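Local atomic coordinates of neutral ceramidase (Pseudomonas aeruginosa, PDB entry 2ZXC), a protein that hydrolyses the N-acyl bond of ceramides to give sphingosine and a free fatty acid, and can also run the reverse synthesis, using a bound zinc ion. Residues 155-160 and 199-204; 349-354 and 504-509; 560-565 and 574-579. One frame throughout, in Å; residues are numbered along the deposited sequence.

Contact 1: 155-160 and 199-204. Unlike the reference sequence in segment 155-160: Ser157 (reference Asn). With ZN (zinc ion), chain C; 2ED (N-[(1R,2R,3E)-2-hydroxy-1-(hydroxymethyl)heptadec-3-en-1-yl]acetamide), chain D.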
# COMPACT_ATOMS: atom_id res chain seq x y z
N ASN A 155 -5.68 -15.64 -13.78
CA ASN A 155 -5.87 -14.63 -14.80
C ASN A 155 -5.76 -13.17 -14.34
O ASN A 155 -6.26 -12.26 -14.99
CB ASN A 155 -7.20 -14.91 -15.53
CG ASN A 155 -8.38 -14.12 -14.98
OD1 ASN A 155 -9.19 -13.62 -15.76
ND2 ASN A 155 -8.49 -14.03 -13.66
N ALA A 156 -5.06 -12.95 -13.23
CA ALA A 156 -4.90 -11.60 -12.70
C ALA A 156 -3.44 -11.19 -12.53
O ALA A 156 -3.16 -10.16 -11.90
CB ALA A 156 -5.62 -11.48 -11.37
N SER A 157 -2.50 -11.96 -13.07
CA SER A 157 -1.10 -11.62 -12.93
C SER A 157 -0.19 -12.37 -13.88
O SER A 157 -0.59 -13.33 -14.52
CB SER A 157 -0.64 -11.91 -11.50
OG SER A 157 -0.73 -13.30 -11.22
N ARG A 158 1.06 -11.90 -13.96
CA ARG A 158 2.08 -12.52 -14.79
C ARG A 158 3.44 -12.19 -14.22
O ARG A 158 3.66 -11.11 -13.66
CB ARG A 158 2.00 -12.03 -16.24
CG ARG A 158 2.28 -10.56 -16.47
CD ARG A 158 2.40 -10.27 -17.97
NE ARG A 158 3.66 -10.76 -18.52
CZ ARG A 158 4.83 -10.14 -18.40
NH1 ARG A 158 4.90 -8.98 -17.75
NH2 ARG A 158 5.93 -10.67 -18.92
N ASN A 159 4.36 -13.13 -14.34
CA ASN A 159 5.71 -12.95 -13.83
C ASN A 159 6.48 -12.02 -14.75
O ASN A 159 6.59 -12.28 -15.95
CB ASN A 159 6.39 -14.30 -13.72
CG ASN A 159 7.62 -14.26 -12.85
OD1 ASN A 159 8.61 -13.61 -13.18
ND2 ASN A 159 7.55 -14.94 -11.71
N ARG A 160 7.01 -10.93 -14.20
CA ARG A 160 7.76 -9.95 -14.99
C ARG A 160 9.24 -10.28 -15.12
O ARG A 160 9.97 -9.60 -15.83
CB ARG A 160 7.60 -8.56 -14.38
CG ARG A 160 8.24 -8.42 -13.01
CD ARG A 160 7.83 -7.12 -12.35
NE ARG A 160 8.67 -6.81 -11.19
CZ ARG A 160 8.48 -5.77 -10.39
NH1 ARG A 160 7.47 -4.94 -10.62
NH2 ARG A 160 9.30 -5.55 -9.38
N SER A 199 -8.23 -10.67 1.91
CA SER A 199 -7.84 -11.53 0.81
C SER A 199 -6.35 -11.36 0.58
O SER A 199 -5.84 -10.23 0.57
CB SER A 199 -8.61 -11.15 -0.46
OG SER A 199 -7.96 -11.66 -1.60
N TRP A 200 -5.64 -12.47 0.42
CA TRP A 200 -4.20 -12.45 0.17
C TRP A 200 -3.94 -13.02 -1.21
O TRP A 200 -4.32 -14.16 -1.50
CB TRP A 200 -3.46 -13.30 1.22
CG TRP A 200 -3.30 -12.63 2.55
CD1 TRP A 200 -2.37 -11.68 2.88
CD2 TRP A 200 -4.09 -12.84 3.72
NE1 TRP A 200 -2.54 -11.29 4.19
CE2 TRP A 200 -3.59 -11.99 4.73
CE3 TRP A 200 -5.18 -13.68 4.02
CZ2 TRP A 200 -4.15 -11.94 6.01
CZ3 TRP A 200 -5.73 -13.63 5.29
CH2 TRP A 200 -5.21 -12.77 6.28
N PHE A 201 -3.31 -12.23 -2.07
CA PHE A 201 -3.00 -12.66 -3.42
C PHE A 201 -1.90 -11.77 -3.99
O PHE A 201 -2.00 -10.55 -3.92
CB PHE A 201 -4.26 -12.61 -4.28
CG PHE A 201 -4.01 -12.87 -5.74
CD1 PHE A 201 -3.88 -11.82 -6.64
CD2 PHE A 201 -3.90 -14.18 -6.21
CE1 PHE A 201 -3.63 -12.05 -7.99
CE2 PHE A 201 -3.65 -14.43 -7.57
CZ PHE A 201 -3.52 -13.36 -8.46
N PRO A 202 -0.84 -12.37 -4.55
CA PRO A 202 0.30 -11.66 -5.14
C PRO A 202 0.11 -11.03 -6.51
O PRO A 202 -0.24 -11.71 -7.47
CB PRO A 202 1.39 -12.73 -5.23
CG PRO A 202 0.96 -13.79 -4.34
CD PRO A 202 -0.54 -13.80 -4.44
N VAL A 203 0.38 -9.74 -6.59
CA VAL A 203 0.32 -9.00 -7.84
C VAL A 203 0.52 -7.54 -7.53
O VAL A 203 -0.18 -6.98 -6.69
CB VAL A 203 -1.01 -9.21 -8.62
CG1 VAL A 203 -2.19 -8.65 -7.85
CG2 VAL A 203 -0.90 -8.55 -9.99
N HIS A 204 1.51 -6.94 -8.18
CA HIS A 204 1.80 -5.53 -7.98
C HIS A 204 0.53 -4.72 -8.24
O HIS A 204 -0.26 -5.04 -9.13
CB HIS A 204 2.92 -5.07 -8.94
CG HIS A 204 4.28 -5.03 -8.32
ND1 HIS A 204 4.95 -6.16 -7.91
CD2 HIS A 204 5.10 -3.99 -8.02
CE1 HIS A 204 6.11 -5.83 -7.39
NE2 HIS A 204 6.23 -4.51 -7.44
ZN ZN C . 7.36 -3.54 -6.15
O2 2ED D . 9.34 -1.50 -9.03
O3 2ED D . 9.99 2.43 -11.29
O1 2ED D . 11.30 -1.74 -11.66
C1 2ED D . 9.71 0.04 -11.27
C2 2ED D . 10.36 -0.87 -12.30
C3 2ED D . 11.08 -0.03 -13.33
C4 2ED D . 12.18 -0.49 -13.91
C5 2ED D . 12.72 -1.85 -13.54
C6 2ED D . 14.02 -2.10 -14.28
C18 2ED D . 8.40 -1.37 -9.79
C19 2ED D . 7.07 -2.01 -9.52
N 2ED D . 8.47 -0.64 -10.90
C 2ED D . 9.27 1.35 -11.89
O HOH W 1 -0.08 -14.15 -8.84
O HOH W 2 7.49 -1.83 -7.03
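The zinc site of this ceramidase forms one end of the contact, where Arg160 lies over the ring of His204. Arg160 NH1 sits over the centre of one face of the imidazole, 3.4 Å above its plane. The guanidinium plane is turned 42° from the ring, so the groups are not stacked flat. The Arg160 chain is extended from CG to NE, with chi2 -169° and chi3 -166°, which carries its end to the metal site. His204 NE2 binds the zinc ion at 2.0 Å. The other ligands are His97, Glu411, Tyr448 and a water lying in the plane of the His204 ring. The bound ceramide analogue reaches the same place: its C19 methyl is 3.2 Å from Arg160 NH1. Arg160 is held by salt bridges to Glu336 and Glu461 and by a hydrogen bond to Tyr448, which probably fix its position beside the metal.

The chain reaches His204 just after the end of strand 194-200, and strand 158-159 pairs with strand 249-250, which carries the probable nucleophile Ser250. Behind the site the contact is mostly apolar. Ala156 CB meets Phe201 CE1 at 4.0 Å. Val203 CG2 packs 3.7 Å from Ser157 CB. A water accepts from Ser157 OG at 2.6 Å and donates to Pro202 O at 2.8 Å. Ser157 differs from the reference sequence, which has Asn.

Contact 2: 349-354 and 504-509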
# COMPACT_ATOMS: atom_id res chain seq x y z
N ASN A 349 17.27 17.40 -8.84
CA ASN A 349 17.05 16.87 -7.51
C ASN A 349 17.94 17.50 -6.45
O ASN A 349 19.05 17.03 -6.20
CB ASN A 349 17.24 15.36 -7.51
CG ASN A 349 16.53 14.70 -6.35
OD1 ASN A 349 16.59 15.18 -5.22
ND2 ASN A 349 15.86 13.59 -6.63
N PRO A 350 17.46 18.58 -5.82
CA PRO A 350 18.17 19.33 -4.77
C PRO A 350 18.41 18.42 -3.57
O PRO A 350 19.41 18.55 -2.86
CB PRO A 350 17.20 20.46 -4.44
CG PRO A 350 16.40 20.63 -5.71
CD PRO A 350 16.17 19.21 -6.13
N PHE A 351 17.48 17.50 -3.35
CA PHE A 351 17.56 16.57 -2.24
C PHE A 351 18.71 15.60 -2.48
O PHE A 351 19.50 15.33 -1.58
CB PHE A 351 16.24 15.81 -2.11
CG PHE A 351 16.21 14.80 -0.99
CD1 PHE A 351 16.68 15.13 0.28
CD2 PHE A 351 15.68 13.53 -1.19
CE1 PHE A 351 16.62 14.21 1.34
CE2 PHE A 351 15.62 12.61 -0.15
CZ PHE A 351 16.09 12.95 1.12
N LEU A 352 18.81 15.10 -3.70
CA LEU A 352 19.87 14.15 -4.03
C LEU A 352 21.26 14.77 -3.85
O LEU A 352 22.14 14.15 -3.24
CB LEU A 352 19.70 13.64 -5.46
CG LEU A 352 20.10 12.18 -5.71
CD1 LEU A 352 20.07 11.90 -7.20
CD2 LEU A 352 21.47 11.89 -5.15
N SER A 353 21.46 15.97 -4.37
CA SER A 353 22.76 16.63 -4.24
C SER A 353 23.10 17.04 -2.81
O SER A 353 24.26 17.07 -2.42
CB SER A 353 22.84 17.84 -5.18
OG SER A 353 21.66 18.62 -5.11
N ALA A 354 22.08 17.35 -2.01
CA ALA A 354 22.30 17.73 -0.62
C ALA A 354 22.79 16.48 0.13
O ALA A 354 23.48 16.58 1.14
CB ALA A 354 21.02 18.25 -0.00
N CYS A 504 16.55 14.02 11.77
CA CYS A 504 17.23 14.51 10.59
C CYS A 504 16.56 14.28 9.24
O CYS A 504 17.15 13.67 8.34
CB CYS A 504 18.64 13.92 10.57
SG CYS A 504 19.40 13.85 12.21
N GLN A 505 15.35 14.78 9.07
CA GLN A 505 14.66 14.62 7.80
C GLN A 505 14.70 15.93 7.03
O GLN A 505 14.39 16.99 7.58
CB GLN A 505 13.21 14.19 8.02
CG GLN A 505 13.06 12.81 8.61
CD GLN A 505 13.69 11.76 7.73
OE1 GLN A 505 13.37 11.66 6.54
NE2 GLN A 505 14.60 10.97 8.30
N MET A 506 15.12 15.87 5.77
CA MET A 506 15.18 17.06 4.94
C MET A 506 14.03 17.02 3.96
O MET A 506 13.41 15.98 3.75
CB MET A 506 16.49 17.11 4.14
CG MET A 506 17.74 17.35 4.96
SD MET A 506 19.18 17.55 3.88
CE MET A 506 19.55 15.86 3.49
N ASN A 507 13.75 18.17 3.35
CA ASN A 507 12.67 18.27 2.38
C ASN A 507 12.92 19.44 1.45
O ASN A 507 12.99 20.59 1.89
CB ASN A 507 11.33 18.44 3.08
CG ASN A 507 10.19 18.66 2.11
OD1 ASN A 507 10.13 18.04 1.04
ND2 ASN A 507 9.27 19.55 2.46
N PHE A 508 13.05 19.15 0.16
CA PHE A 508 13.28 20.19 -0.82
C PHE A 508 12.06 20.40 -1.71
O PHE A 508 12.12 21.13 -2.70
CB PHE A 508 14.53 19.86 -1.66
CG PHE A 508 15.81 19.97 -0.88
CD1 PHE A 508 16.18 18.98 0.03
CD2 PHE A 508 16.63 21.09 -1.01
CE1 PHE A 508 17.34 19.10 0.80
CE2 PHE A 508 17.79 21.23 -0.24
CZ PHE A 508 18.14 20.23 0.67
N GLN A 509 10.95 19.76 -1.36
CA GLN A 509 9.71 19.91 -2.11
C GLN A 509 8.98 21.11 -1.51
O GLN A 509 8.71 21.14 -0.31
CB GLN A 509 8.84 18.65 -2.00
CG GLN A 509 7.40 18.83 -2.49
CD GLN A 509 7.29 19.20 -3.96
OE1 GLN A 509 7.75 18.47 -4.84
NE2 GLN A 509 6.68 20.35 -4.23
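The first turn of helix 350-355 rests on an irregular loop, and the backbones come closest at Phe351 and Phe508, whose CA atoms are 5.8 Å apart. The ring of Phe508 lies against this turn. Pro350 O is over the centre of one ring face, 4.0 Å above the plane. Pro350 CB touches Phe508 CD2 at 3.5 Å, and Ala354 CB touches Phe508 CZ at 3.6 Å. The Phe351 side chain crosses that of Phe508 at about a right angle. Phe351 CB meets Phe508 CD1 at 3.8 Å. With Phe351 CG anti to its backbone N (chi1 180°), the ring reaches past Phe508, and Phe351 CE1 meets Met506 CE at 4.0 Å. Met506 SD lies at the edge of the Phe508 ring, in its plane.

Each segment is shaped by an asparagine. Asn349 is the N-cap of the helix: its OD1 accepts from Leu352 N at 2.7 Å, with the donor above the carbonyl plane. Asn507 OD1 accepts from Gln509 N at 3.1 Å, an Asx turn beside Phe508. The loop follows helix 471-488 and precedes strand 526-528. Backbone hydrogen bonds join Met506 to Phe118 and Phe508 to Leu116, while Phe351 packs on Ala109 and Asn112 of helix 109-112.

Contact 3: 560-565 and 574-579. Unlike the reference sequence in segment 574-579: Val574 (reference Glu). With MG (magnesium ion), chain I.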
# COMPACT_ATOMS: atom_id res chain seq x y z
N LEU A 560 -15.27 17.06 -3.45
CA LEU A 560 -16.48 17.19 -4.26
C LEU A 560 -17.63 16.30 -3.82
O LEU A 560 -17.45 15.29 -3.13
CB LEU A 560 -16.18 16.92 -5.74
CG LEU A 560 -15.76 15.58 -6.37
CD1 LEU A 560 -14.31 15.29 -6.06
CD2 LEU A 560 -16.68 14.46 -5.91
N GLU A 561 -18.83 16.70 -4.23
CA GLU A 561 -20.03 15.95 -3.92
C GLU A 561 -21.00 16.09 -5.09
O GLU A 561 -21.24 17.19 -5.58
CB GLU A 561 -20.73 16.48 -2.66
CG GLU A 561 -19.92 16.41 -1.39
CD GLU A 561 -20.71 16.91 -0.20
OE1 GLU A 561 -21.51 17.85 -0.37
OE2 GLU A 561 -20.54 16.36 0.91
N VAL A 562 -21.53 14.96 -5.53
CA VAL A 562 -22.52 14.94 -6.58
C VAL A 562 -23.81 14.90 -5.78
O VAL A 562 -24.05 13.94 -5.04
CB VAL A 562 -22.40 13.69 -7.46
CG1 VAL A 562 -23.56 13.63 -8.43
CG2 VAL A 562 -21.08 13.72 -8.21
N VAL A 563 -24.62 15.94 -5.91
CA VAL A 563 -25.85 16.03 -5.14
C VAL A 563 -27.12 15.83 -5.96
O VAL A 563 -27.27 16.37 -7.05
CB VAL A 563 -25.93 17.40 -4.42
CG1 VAL A 563 -27.18 17.47 -3.57
CG2 VAL A 563 -24.69 17.60 -3.57
N ASN A 564 -28.03 15.04 -5.40
CA ASN A 564 -29.32 14.74 -6.02
C ASN A 564 -30.40 15.58 -5.34
O ASN A 564 -30.60 15.48 -4.13
CB ASN A 564 -29.65 13.26 -5.86
CG ASN A 564 -31.12 12.95 -6.11
OD1 ASN A 564 -31.64 13.21 -7.20
ND2 ASN A 564 -31.79 12.40 -5.11
N ILE A 565 -31.09 16.42 -6.11
CA ILE A 565 -32.14 17.26 -5.55
C ILE A 565 -33.54 16.89 -6.03
O ILE A 565 -34.45 17.71 -5.99
CB ILE A 565 -31.91 18.76 -5.83
CG1 ILE A 565 -31.61 18.99 -7.31
CG2 ILE A 565 -30.81 19.29 -4.93
CD1 ILE A 565 -31.53 20.45 -7.70
N VAL A 574 -29.50 15.10 -1.47
CA VAL A 574 -28.86 13.90 -0.95
C VAL A 574 -27.64 13.64 -1.83
O VAL A 574 -27.76 13.54 -3.05
CB VAL A 574 -29.82 12.70 -1.01
CG1 VAL A 574 -29.08 11.41 -0.66
CG2 VAL A 574 -30.98 12.92 -0.04
N THR A 575 -26.46 13.54 -1.22
CA THR A 575 -25.24 13.30 -1.99
C THR A 575 -25.13 11.85 -2.45
O THR A 575 -25.36 10.93 -1.67
CB THR A 575 -23.98 13.74 -1.19
OG1 THR A 575 -22.90 12.83 -1.45
CG2 THR A 575 -24.26 13.80 0.29
N VAL A 576 -24.80 11.65 -3.72
CA VAL A 576 -24.69 10.31 -4.28
C VAL A 576 -23.28 9.89 -4.67
O VAL A 576 -23.03 8.72 -4.93
CB VAL A 576 -25.59 10.14 -5.52
CG1 VAL A 576 -27.04 10.45 -5.16
CG2 VAL A 576 -25.11 11.05 -6.65
N ALA A 577 -22.36 10.85 -4.73
CA ALA A 577 -20.98 10.56 -5.10
C ALA A 577 -20.05 11.49 -4.34
O ALA A 577 -20.39 12.64 -4.08
CB ALA A 577 -20.78 10.71 -6.60
N THR A 578 -18.88 10.98 -4.00
CA THR A 578 -17.89 11.72 -3.23
C THR A 578 -16.52 11.57 -3.93
O THR A 578 -16.43 10.80 -4.88
CB THR A 578 -17.90 11.13 -1.81
OG1 THR A 578 -18.23 12.16 -0.87
CG2 THR A 578 -16.60 10.48 -1.46
N ASP A 579 -15.47 12.28 -3.51
CA ASP A 579 -14.20 12.10 -4.23
C ASP A 579 -13.57 10.72 -4.10
O ASP A 579 -12.60 10.42 -4.79
CB ASP A 579 -13.15 13.19 -3.87
CG ASP A 579 -12.72 13.18 -2.41
OD1 ASP A 579 -12.86 12.15 -1.72
OD2 ASP A 579 -12.19 14.22 -1.95
MG MG I . -13.36 9.91 -6.93
O HOH W 3 -19.76 13.91 1.47
O HOH W 4 -12.38 11.86 -7.04
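Val562 meets both Val576 and Ala577 in a classic beta bulge of the hairpin formed by strands 560-564 and 574-578. Val576 N donates to Val562 O at 2.7 Å. Val562 N donates to Ala577 O at 3.0 Å. The two branches of Val562 divide their contacts. CG1, anti to the backbone N (chi1 173°), presses on Val576 CG2 at 3.5 Å. CG2 meets Ala577 CB at 3.4 Å. Both distances are short for carbon pairs, so packing is tight. Leu560 CD2 lies against the backbone between Thr578 and Asp579.

Toward the hairpin turn the register is regular. Asn564 and Val574 form a hydrogen-bonded antiparallel pair, with Asn564 N to Val574 O at 2.8 Å and Val574 N to Asn564 O at 2.9 Å. Val574 differs from the reference sequence, which has Glu. On the face with Glu561 and Thr578, a water donates to Glu561 OE2 at 2.6 Å and makes a longer hydrogen bond with Thr578 OG1. Glu561 OE1 is hydrogen-bonded to Tyr618 OH.

Strand 574-578 is an outer strand of its sheet, and strand 560-564 pairs on its far side with strand 611-622. Val562 and Ala577 pack on Trp602 of strand 595-603 and Thr584 of strand 584-591, consistent with the immunoglobulin-like sandwich of the C-terminal part. The open end of the hairpin leads into the magnesium site, which also uses His37, Asp581, Thr584 and a water. The Asp579 carboxylate does not bind the metal: OD1 pairs with Arg39 and OD2 accepts from Phe559 N. The backbone oxygen Asp579 O binds the magnesium ion at 2.3 Å.

Overall arrangement
Contact 1 is buried, contact 2 lies at the surface and contact 3 is partly buried. The nearest atoms of each pair are about 20 Å apart. No helix or strand is shared between them. Contacts 1 and 3 each hold a metal ligand, but the zinc takes a histidine side chain and the magnesium a backbone oxygen. Contact 1 combines a charged, ligand-lined end with apolar packing and a water bridge. Contact 2 is apolar between its segments; its turn-forming asparagine bonds each lie within one segment, while other side chains bond elsewhere in the chain. Contact 3 is a strand pair held by backbone bonds. Contact 2 brings the N-terminal catalytic part against the C-terminal part, whereas contacts 1 and 3 each lie within one.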